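Side-chain contacts in Cas13d (uncultured Ruminococcus sp, PDB 6IV9), which binds CRISPR RNA and, with its two HEPN domains, probably matures that RNA and cleaves target RNA: residues 86-89 / 90-93; 433-436 / 437-440; 818-821 / 822-826. The protein carries 2 engineered substitutions. All coordinates share one frame; numbering follows the deposited sequence.

Contact 1 (86-89 / 90-93)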
loop_
_atom_site.group_PDB
_atom_site.type_symbol
_atom_site.label_atom_id
_atom_site.label_comp_id
_atom_site.label_asym_id
_atom_site.label_seq_id
_atom_site.Cartn_x
_atom_site.Cartn_y
_atom_site.Cartn_z
ATOM N N GLU A 86 11.790 27.660 -23.240
ATOM C CA GLU A 86 10.845 28.653 -22.708
ATOM C C GLU A 86 10.150 29.228 -23.940
ATOM O O GLU A 86 10.845 29.577 -24.862
ATOM C CB GLU A 86 11.577 29.735 -21.934
ATOM C CG GLU A 86 10.661 30.841 -21.494
ATOM C CD GLU A 86 11.439 31.955 -20.843
ATOM O OE1 GLU A 86 12.393 31.658 -20.135
ATOM O OE2 GLU A 86 11.097 33.093 -21.068
ATOM N N VAL A 87 8.829 29.260 -23.945
ATOM C CA VAL A 87 8.054 29.755 -25.112
ATOM C C VAL A 87 7.192 30.932 -24.671
ATOM O O VAL A 87 6.633 30.866 -23.600
ATOM C CB VAL A 87 7.185 28.642 -25.722
ATOM C CG1 VAL A 87 6.346 29.129 -26.881
ATOM C CG2 VAL A 87 7.998 27.433 -26.115
ATOM N N ASP A 88 7.135 31.975 -25.487
ATOM C CA ASP A 88 6.301 33.150 -25.158
ATOM C C ASP A 88 4.891 32.877 -25.668
ATOM O O ASP A 88 4.759 32.553 -26.819
ATOM C CB ASP A 88 6.846 34.444 -25.760
ATOM C CG ASP A 88 5.995 35.630 -25.379
ATOM O OD1 ASP A 88 4.977 35.849 -26.023
ATOM O OD2 ASP A 88 6.337 36.276 -24.412
ATOM N N ASN A 89 3.894 33.000 -24.804
ATOM C CA ASN A 89 2.491 32.714 -25.182
ATOM C C ASN A 89 1.981 33.682 -26.249
ATOM O O ASN A 89 1.112 33.280 -26.981
ATOM C CB ASN A 89 1.559 32.715 -23.972
ATOM C CG ASN A 89 1.854 31.577 -23.028
ATOM O OD1 ASN A 89 2.410 30.581 -23.439
ATOM N ND2 ASN A 89 1.504 31.736 -21.769
ATOM N N ASN A 90 2.363 34.946 -26.157
ATOM C CA ASN A 90 1.907 35.995 -27.106
ATOM C C ASN A 90 2.554 35.937 -28.493
ATOM O O ASN A 90 1.820 36.030 -29.458
ATOM C CB ASN A 90 1.898 37.352 -26.416
ATOM C CG ASN A 90 1.080 37.269 -25.146
ATOM O OD1 ASN A 90 -0.066 36.855 -25.178
ATOM N ND2 ASN A 90 1.672 37.608 -24.023
ATOM N N ASP A 91 3.872 35.823 -28.591
ATOM C CA ASP A 91 4.474 35.858 -29.949
ATOM C C ASP A 91 5.032 34.509 -30.409
ATOM O O ASP A 91 5.589 34.474 -31.491
ATOM C CB ASP A 91 5.479 36.996 -30.070
ATOM C CG ASP A 91 6.677 36.871 -29.158
ATOM O OD1 ASP A 91 6.929 35.781 -28.661
ATOM O OD2 ASP A 91 7.348 37.876 -28.963
ATOM N N TYR A 92 5.017 33.504 -29.539
ATOM C CA TYR A 92 5.474 32.123 -29.844
ATOM C C TYR A 92 6.988 32.024 -30.002
ATOM O O TYR A 92 7.450 31.008 -30.458
ATOM C CB TYR A 92 4.690 31.509 -30.997
ATOM C CG TYR A 92 3.214 31.678 -30.803
ATOM C CD1 TYR A 92 2.568 31.053 -29.756
ATOM C CD2 TYR A 92 2.485 32.521 -31.608
ATOM C CE1 TYR A 92 1.219 31.239 -29.534
ATOM C CE2 TYR A 92 1.137 32.718 -31.399
ATOM C CZ TYR A 92 0.501 32.077 -30.360
ATOM O OH TYR A 92 -0.825 32.271 -30.167
ATOM N N ASN A 93 7.716 33.044 -29.579
ATOM C CA ASN A 93 9.194 33.017 -29.626
ATOM C C ASN A 93 9.689 31.934 -28.669
ATOM O O ASN A 93 9.087 31.774 -27.632
ATOM C CB ASN A 93 9.783 34.367 -29.229
ATOM C CG ASN A 93 9.850 35.302 -30.411
ATOM O OD1 ASN A 93 9.330 34.976 -31.466
ATOM N ND2 ASN A 93 10.494 36.446 -30.248
#
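Asp-88 pairs with both Tyr-92 and Asn-93 through its backbone: its N donates to Asn-93 O (2.9 Å), and Tyr-92 N gives a more bent bond to Asp-88 O. The Asp-88 carboxylate reaches over the amides of Asn-90 and Asp-91 in the turn, its CG anti to the backbone N (chi1 -179°). OD1 receives Asp-91 N at 2.8 Å, on its anti side and 20° out of the carboxylate plane, and a weak bond from Asn-90 N; OD2 forms a salt bridge with Lys-69. Two residues facing one, with Tyr-92 at a positive phi of 71°, fit a G1 beta bulge, and it closes the hairpin between antiparallel strands 81-88 and 94-96. Asp-91 adds an Asx turn: its OD1 accepts Asn-93 N at 3.0 Å from above the carboxylate plane. The same OD1 lies 3.3 Å from Asp-88 OD1, a contact of like charges that the backbone donors at each oxygen, and Lys-69, would probably ease. The Tyr-92 ring swings back toward Asn-89, with CE1 3.3 Å from Asn-89 O in an oblique approach, and also packs on Val-110. The Asn-89 amide leads away from 90-93, and its ND2 donates to Glu-67 O.

Contact 2 (433-436 / 437-440). With nucleotides of chain B.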
loop_
_atom_site.group_PDB
_atom_site.type_symbol
_atom_site.label_atom_id
_atom_site.label_comp_id
_atom_site.label_asym_id
_atom_site.label_seq_id
_atom_site.Cartn_x
_atom_site.Cartn_y
_atom_site.Cartn_z
ATOM N N SER A 433 9.405 2.631 -26.116
ATOM C CA SER A 433 8.443 1.549 -26.428
ATOM C C SER A 433 7.001 2.058 -26.347
ATOM O O SER A 433 6.706 2.842 -25.481
ATOM C CB SER A 433 8.681 0.340 -25.583
ATOM O OG SER A 433 8.357 0.585 -24.243
ATOM N N MET A 434 6.152 1.614 -27.264
ATOM C CA MET A 434 4.762 2.118 -27.299
ATOM C C MET A 434 3.764 1.073 -26.808
ATOM O O MET A 434 2.629 1.420 -26.638
ATOM C CB MET A 434 4.392 2.544 -28.718
ATOM C CG MET A 434 5.180 3.720 -29.185
ATOM S SD MET A 434 4.682 5.165 -28.276
ATOM C CE MET A 434 3.016 5.379 -28.877
ATOM N N THR A 435 4.193 -0.167 -26.632
ATOM C CA THR A 435 3.261 -1.226 -26.188
ATOM C C THR A 435 3.953 -2.171 -25.213
ATOM O O THR A 435 5.161 -2.203 -25.193
ATOM C CB THR A 435 2.729 -2.040 -27.369
ATOM O OG1 THR A 435 3.816 -2.828 -27.822
ATOM C CG2 THR A 435 2.218 -1.188 -28.505
ATOM N N ASP A 436 3.145 -2.925 -24.475
ATOM C CA ASP A 436 3.625 -3.910 -23.482
ATOM C C ASP A 436 4.432 -4.971 -24.219
ATOM O O ASP A 436 5.459 -5.348 -23.722
ATOM C CB ASP A 436 2.457 -4.522 -22.710
ATOM C CG ASP A 436 1.878 -3.620 -21.630
ATOM O OD1 ASP A 436 2.367 -2.497 -21.470
ATOM O OD2 ASP A 436 0.947 -4.060 -20.940
ATOM N N ASP A 437 3.969 -5.403 -25.383
ATOM C CA ASP A 437 4.684 -6.449 -26.157
ATOM C C ASP A 437 6.066 -5.941 -26.560
ATOM O O ASP A 437 7.016 -6.707 -26.472
ATOM C CB ASP A 437 3.867 -6.920 -27.358
ATOM C CG ASP A 437 2.761 -7.888 -26.983
ATOM O OD1 ASP A 437 2.302 -7.837 -25.828
ATOM O OD2 ASP A 437 2.360 -8.680 -27.852
ATOM N N GLU A 438 6.155 -4.690 -26.996
ATOM C CA GLU A 438 7.464 -4.113 -27.373
ATOM C C GLU A 438 8.367 -4.092 -26.142
ATOM O O GLU A 438 9.515 -4.419 -26.266
ATOM C CB GLU A 438 7.293 -2.681 -27.853
ATOM C CG GLU A 438 6.917 -2.596 -29.300
ATOM C CD GLU A 438 6.536 -1.209 -29.766
ATOM O OE1 GLU A 438 5.593 -1.117 -30.551
ATOM O OE2 GLU A 438 7.192 -0.247 -29.354
ATOM N N LYS A 439 7.821 -3.721 -24.994
ATOM C CA LYS A 439 8.631 -3.648 -23.759
ATOM C C LYS A 439 9.166 -5.031 -23.401
ATOM O O LYS A 439 10.328 -5.134 -23.097
ATOM C CB LYS A 439 7.793 -3.069 -22.625
ATOM C CG LYS A 439 8.559 -2.828 -21.347
ATOM C CD LYS A 439 7.669 -2.388 -20.235
ATOM C CE LYS A 439 7.459 -0.901 -20.247
ATOM N NZ LYS A 439 6.517 -0.501 -19.182
ATOM N N GLU A 440 8.331 -6.061 -23.499
ATOM C CA GLU A 440 8.780 -7.442 -23.195
ATOM C C GLU A 440 9.903 -7.825 -24.160
ATOM O O GLU A 440 10.857 -8.431 -23.721
ATOM C CB GLU A 440 7.620 -8.419 -23.308
ATOM C CG GLU A 440 6.596 -8.253 -22.212
ATOM C CD GLU A 440 7.189 -8.143 -20.823
ATOM O OE1 GLU A 440 7.560 -9.180 -20.267
ATOM O OE2 GLU A 440 7.290 -7.016 -20.315
ATOM P P U B 31 6.036 3.381 -19.013
ATOM O OP1 U B 31 5.782 2.362 -20.025
ATOM O OP2 U B 31 5.432 3.456 -17.657
ATOM O "O5'" U B 31 7.566 3.311 -18.617
ATOM C "C5'" U B 31 8.547 3.169 -19.676
ATOM C "C4'" U B 31 9.908 3.285 -19.051
ATOM O "O4'" U B 31 10.091 4.623 -18.563
ATOM C "C3'" U B 31 10.208 2.440 -17.809
ATOM O "O3'" U B 31 10.439 1.065 -18.144
ATOM C "C2'" U B 31 11.431 3.150 -17.255
ATOM O "O2'" U B 31 12.586 2.833 -17.986
ATOM C "C1'" U B 31 11.054 4.606 -17.514
ATOM N N1 U B 31 10.410 5.148 -16.328
ATOM C C2 U B 31 11.230 5.580 -15.322
ATOM O O2 U B 31 12.446 5.497 -15.387
ATOM N N3 U B 31 10.576 6.085 -14.239
ATOM C C4 U B 31 9.208 6.193 -14.066
ATOM O O4 U B 31 8.757 6.634 -13.011
ATOM C C5 U B 31 8.438 5.720 -15.159
ATOM C C6 U B 31 9.049 5.220 -16.220
ATOM P P C B 32 10.013 -0.078 -17.169
ATOM O OP1 C B 32 10.497 -1.402 -17.673
ATOM O OP2 C B 32 8.592 0.080 -16.876
ATOM O "O5'" C B 32 10.911 0.324 -15.941
ATOM C "C5'" C B 32 10.620 -0.021 -14.579
ATOM C "C4'" C B 32 11.512 0.761 -13.678
ATOM O "O4'" C B 32 11.156 2.156 -13.760
ATOM C "C3'" C B 32 11.355 0.424 -12.212
ATOM O "O3'" C B 32 12.163 -0.692 -11.859
ATOM C "C2'" C B 32 11.824 1.698 -11.548
ATOM O "O2'" C B 32 13.229 1.804 -11.468
ATOM C "C1'" C B 32 11.235 2.750 -12.474
ATOM N N1 C B 32 9.877 3.182 -12.074
ATOM C C2 C B 32 9.731 3.933 -10.911
ATOM O O2 C B 32 10.727 4.157 -10.218
ATOM N N3 C B 32 8.507 4.384 -10.566
ATOM C C4 C B 32 7.456 4.124 -11.346
ATOM N N4 C B 32 6.268 4.608 -10.974
ATOM C C5 C B 32 7.587 3.424 -12.580
ATOM C C6 C B 32 8.807 2.970 -12.901
#
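Glu-438 N meets the side chain of Thr-435 at the start of the helix. Thr-435 is the N-cap: its OG1 accepts Glu-438 N at 3.1 Å along a nearly straight line (162°). That hydroxyl is placed between the backbone N and the carbonyl carbon (chi1 72°), which turns it over the first helical turn. Glu-438 stands where a capping box would return its carboxylate to the N-cap amide, but its OE2 accepts Met-434 N instead, one residue earlier, at 3.0 Å. The donor comes from well above the carboxylate plane, 55° out of it. Only the first half of a capping box is therefore formed, and Thr-435 N is buried without a partner. Ser-433 OG bonds back to Leu-430 O.

Among backbone bonds, Lys-439 N to Thr-435 O and Glu-440 N to Asp-436 O begin the regular helical pattern.

Van der Waals contacts are few. The Glu-438 chain crosses Thr-435 at about a right angle, CG 3.4 Å from OG1, and its CB meets Ser-433 CB at 4.0 Å.

Lys-439 reaches the RNA. Its NZ joins two successive phosphates of chain B, donating hydrogen bonds to OP1 of U31 at 3.1 Å and OP2 of C32 at 3.2 Å, so one ammonium of complementary charge grips the RNA backbone without reading a base.

The turn links helix 420-432 to helix 436-464. Met-434 lies against Ser-54 and Ala-57 of helix 54-58 and against Phe-123, while Glu-440 forms a salt bridge with Lys-378 of helix 376-386.

Contact 3 (818-821 / 822-826). Engineered in segment 822-826: Ala-823 (natural residue Arg).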
loop_
_atom_site.group_PDB
_atom_site.type_symbol
_atom_site.label_atom_id
_atom_site.label_comp_id
_atom_site.label_asym_id
_atom_site.label_seq_id
_atom_site.Cartn_x
_atom_site.Cartn_y
_atom_site.Cartn_z
ATOM N N MET A 818 -29.257 7.218 5.613
ATOM C CA MET A 818 -28.545 6.099 4.957
ATOM C C MET A 818 -27.098 6.496 4.616
ATOM O O MET A 818 -26.247 5.649 4.672
ATOM C CB MET A 818 -29.302 5.565 3.738
ATOM C CG MET A 818 -29.373 6.495 2.567
ATOM S SD MET A 818 -30.097 5.748 1.111
ATOM C CE MET A 818 -31.792 5.647 1.667
ATOM N N THR A 819 -26.874 7.733 4.187
ATOM C CA THR A 819 -25.504 8.177 3.820
ATOM C C THR A 819 -24.611 8.220 5.061
ATOM O O THR A 819 -23.426 7.970 4.933
ATOM C CB THR A 819 -25.537 9.422 2.930
ATOM O OG1 THR A 819 -26.166 10.446 3.679
ATOM C CG2 THR A 819 -26.263 9.194 1.629
ATOM N N ARG A 820 -25.169 8.618 6.198
ATOM C CA ARG A 820 -24.395 8.637 7.462
ATOM C C ARG A 820 -24.010 7.202 7.837
ATOM O O ARG A 820 -22.904 7.005 8.272
ATOM C CB ARG A 820 -25.168 9.318 8.592
ATOM C CG ARG A 820 -24.409 9.351 9.905
ATOM C CD ARG A 820 -24.751 10.507 10.819
ATOM N NE ARG A 820 -26.179 10.573 11.047
ATOM C CZ ARG A 820 -27.023 11.342 10.378
ATOM N NH1 ARG A 820 -26.619 12.471 9.831
ATOM N NH2 ARG A 820 -28.285 10.988 10.275
ATOM N N LYS A 821 -24.929 6.257 7.686
ATOM C CA LYS A 821 -24.634 4.842 8.012
ATOM C C LYS A 821 -23.537 4.322 7.087
ATOM O O LYS A 821 -22.678 3.613 7.550
ATOM C CB LYS A 821 -25.883 3.969 7.895
ATOM C CG LYS A 821 -26.947 4.261 8.937
ATOM C CD LYS A 821 -27.977 3.171 9.092
ATOM C CE LYS A 821 -28.908 3.401 10.261
ATOM N NZ LYS A 821 -29.802 2.242 10.473
ATOM N N TYR A 822 -23.612 4.683 5.816
ATOM C CA TYR A 822 -22.611 4.247 4.814
ATOM C C TYR A 822 -21.229 4.762 5.219
ATOM O O TYR A 822 -20.300 4.006 5.260
ATOM C CB TYR A 822 -22.998 4.882 3.486
ATOM C CG TYR A 822 -22.328 4.379 2.240
ATOM C CD1 TYR A 822 -22.049 3.047 2.043
ATOM C CD2 TYR A 822 -22.028 5.256 1.222
ATOM C CE1 TYR A 822 -21.451 2.606 0.875
ATOM C CE2 TYR A 822 -21.441 4.839 0.049
ATOM C CZ TYR A 822 -21.157 3.504 -0.133
ATOM O OH TYR A 822 -20.589 3.101 -1.292
ATOM N N ALA A 823 -21.147 6.033 5.580
ATOM C CA ALA A 823 -19.854 6.627 5.970
ATOM C C ALA A 823 -19.303 5.895 7.193
ATOM O O ALA A 823 -18.123 5.643 7.226
ATOM C CB ALA A 823 -20.028 8.092 6.244
ATOM N N ASN A 824 -20.157 5.596 8.162
ATOM C CA ASN A 824 -19.725 4.879 9.383
ATOM C C ASN A 824 -19.255 3.464 9.031
ATOM O O ASN A 824 -18.259 3.043 9.548
ATOM C CB ASN A 824 -20.837 4.874 10.429
ATOM C CG ASN A 824 -21.108 6.250 10.990
ATOM O OD1 ASN A 824 -20.264 7.126 10.932
ATOM N ND2 ASN A 824 -22.291 6.455 11.531
ATOM N N CYS A 825 -19.992 2.773 8.179
ATOM C CA CYS A 825 -19.626 1.395 7.792
ATOM C C CYS A 825 -18.284 1.412 7.058
ATOM O O CYS A 825 -17.511 0.525 7.261
ATOM C CB CYS A 825 -20.690 0.799 6.887
ATOM S SG CYS A 825 -22.227 0.375 7.745
ATOM N N ILE A 826 -18.073 2.397 6.196
ATOM C CA ILE A 826 -16.794 2.494 5.444
ATOM C C ILE A 826 -15.643 2.720 6.423
ATOM O O ILE A 826 -14.699 1.990 6.381
ATOM C CB ILE A 826 -16.901 3.635 4.416
ATOM C CG1 ILE A 826 -17.894 3.284 3.306
ATOM C CG2 ILE A 826 -15.537 4.013 3.877
ATOM C CD1 ILE A 826 -18.345 4.449 2.482
#
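Tyr-822 lies one helical turn after Met-818, its N bonded to Met-818 O at 3.0 Å and its CB 3.4 Å from Thr-819 O. With CG anti to the backbone N (chi1 -167°), its ring leaves the helix between helices 713-760, 848-861 and 887-893; the hydroxyl bonds to Asn-894 OD1, and Ile-826 CD1 sits 3.7 Å above the centre of one ring face. Ala-823, an engineered residue replacing arginine, has N bonded to Thr-819 O; its methyl lies 3.6 Å from that oxygen and touches Tyr-775. The natural arginine opens an R-X4-H sequence, consistent with the R-X4-6-H motif of HEPN ribonucleases. Asn-824 N continues the ladder to Arg-820 O, and its amide runs beside the Arg-820 chain, ND2 3.9 Å from CG, the amide and guanidinium planes 58° apart. Cys-825 N reaches Lys-821 O at 2.9 Å, while its side chain packs on Met-856. Ile-826, bonded through N to Tyr-822 O, faces Tyr-745 and Val-746. The hydrogen bonds identified with confidence between the segments run from backbone to backbone, whereas Thr-819, Arg-820 and Tyr-822 commit their polar ends to Asp-815, Lys-772 and Asn-894.

How the contacts relate
From the N terminus the three contacts follow one another in series; none nests within or crosses another. Contact 1 closes the turn between strands 81-88 and 94-96, at one edge of a four-stranded antiparallel sheet and beside strand 105-110 of the next. Contact 2 closes the short connection from helix 420-432 to helix 436-464, next to bound RNA. Contact 3 closes no loop, since it lies wholly within helix 816-827, inside the helical part of the chain near its C-terminal end. They do not touch: nearest atoms are about 23 Å apart between contacts 1 and 2, about 30 Å between contacts 2 and 3, and about 41 Å between contacts 1 and 3.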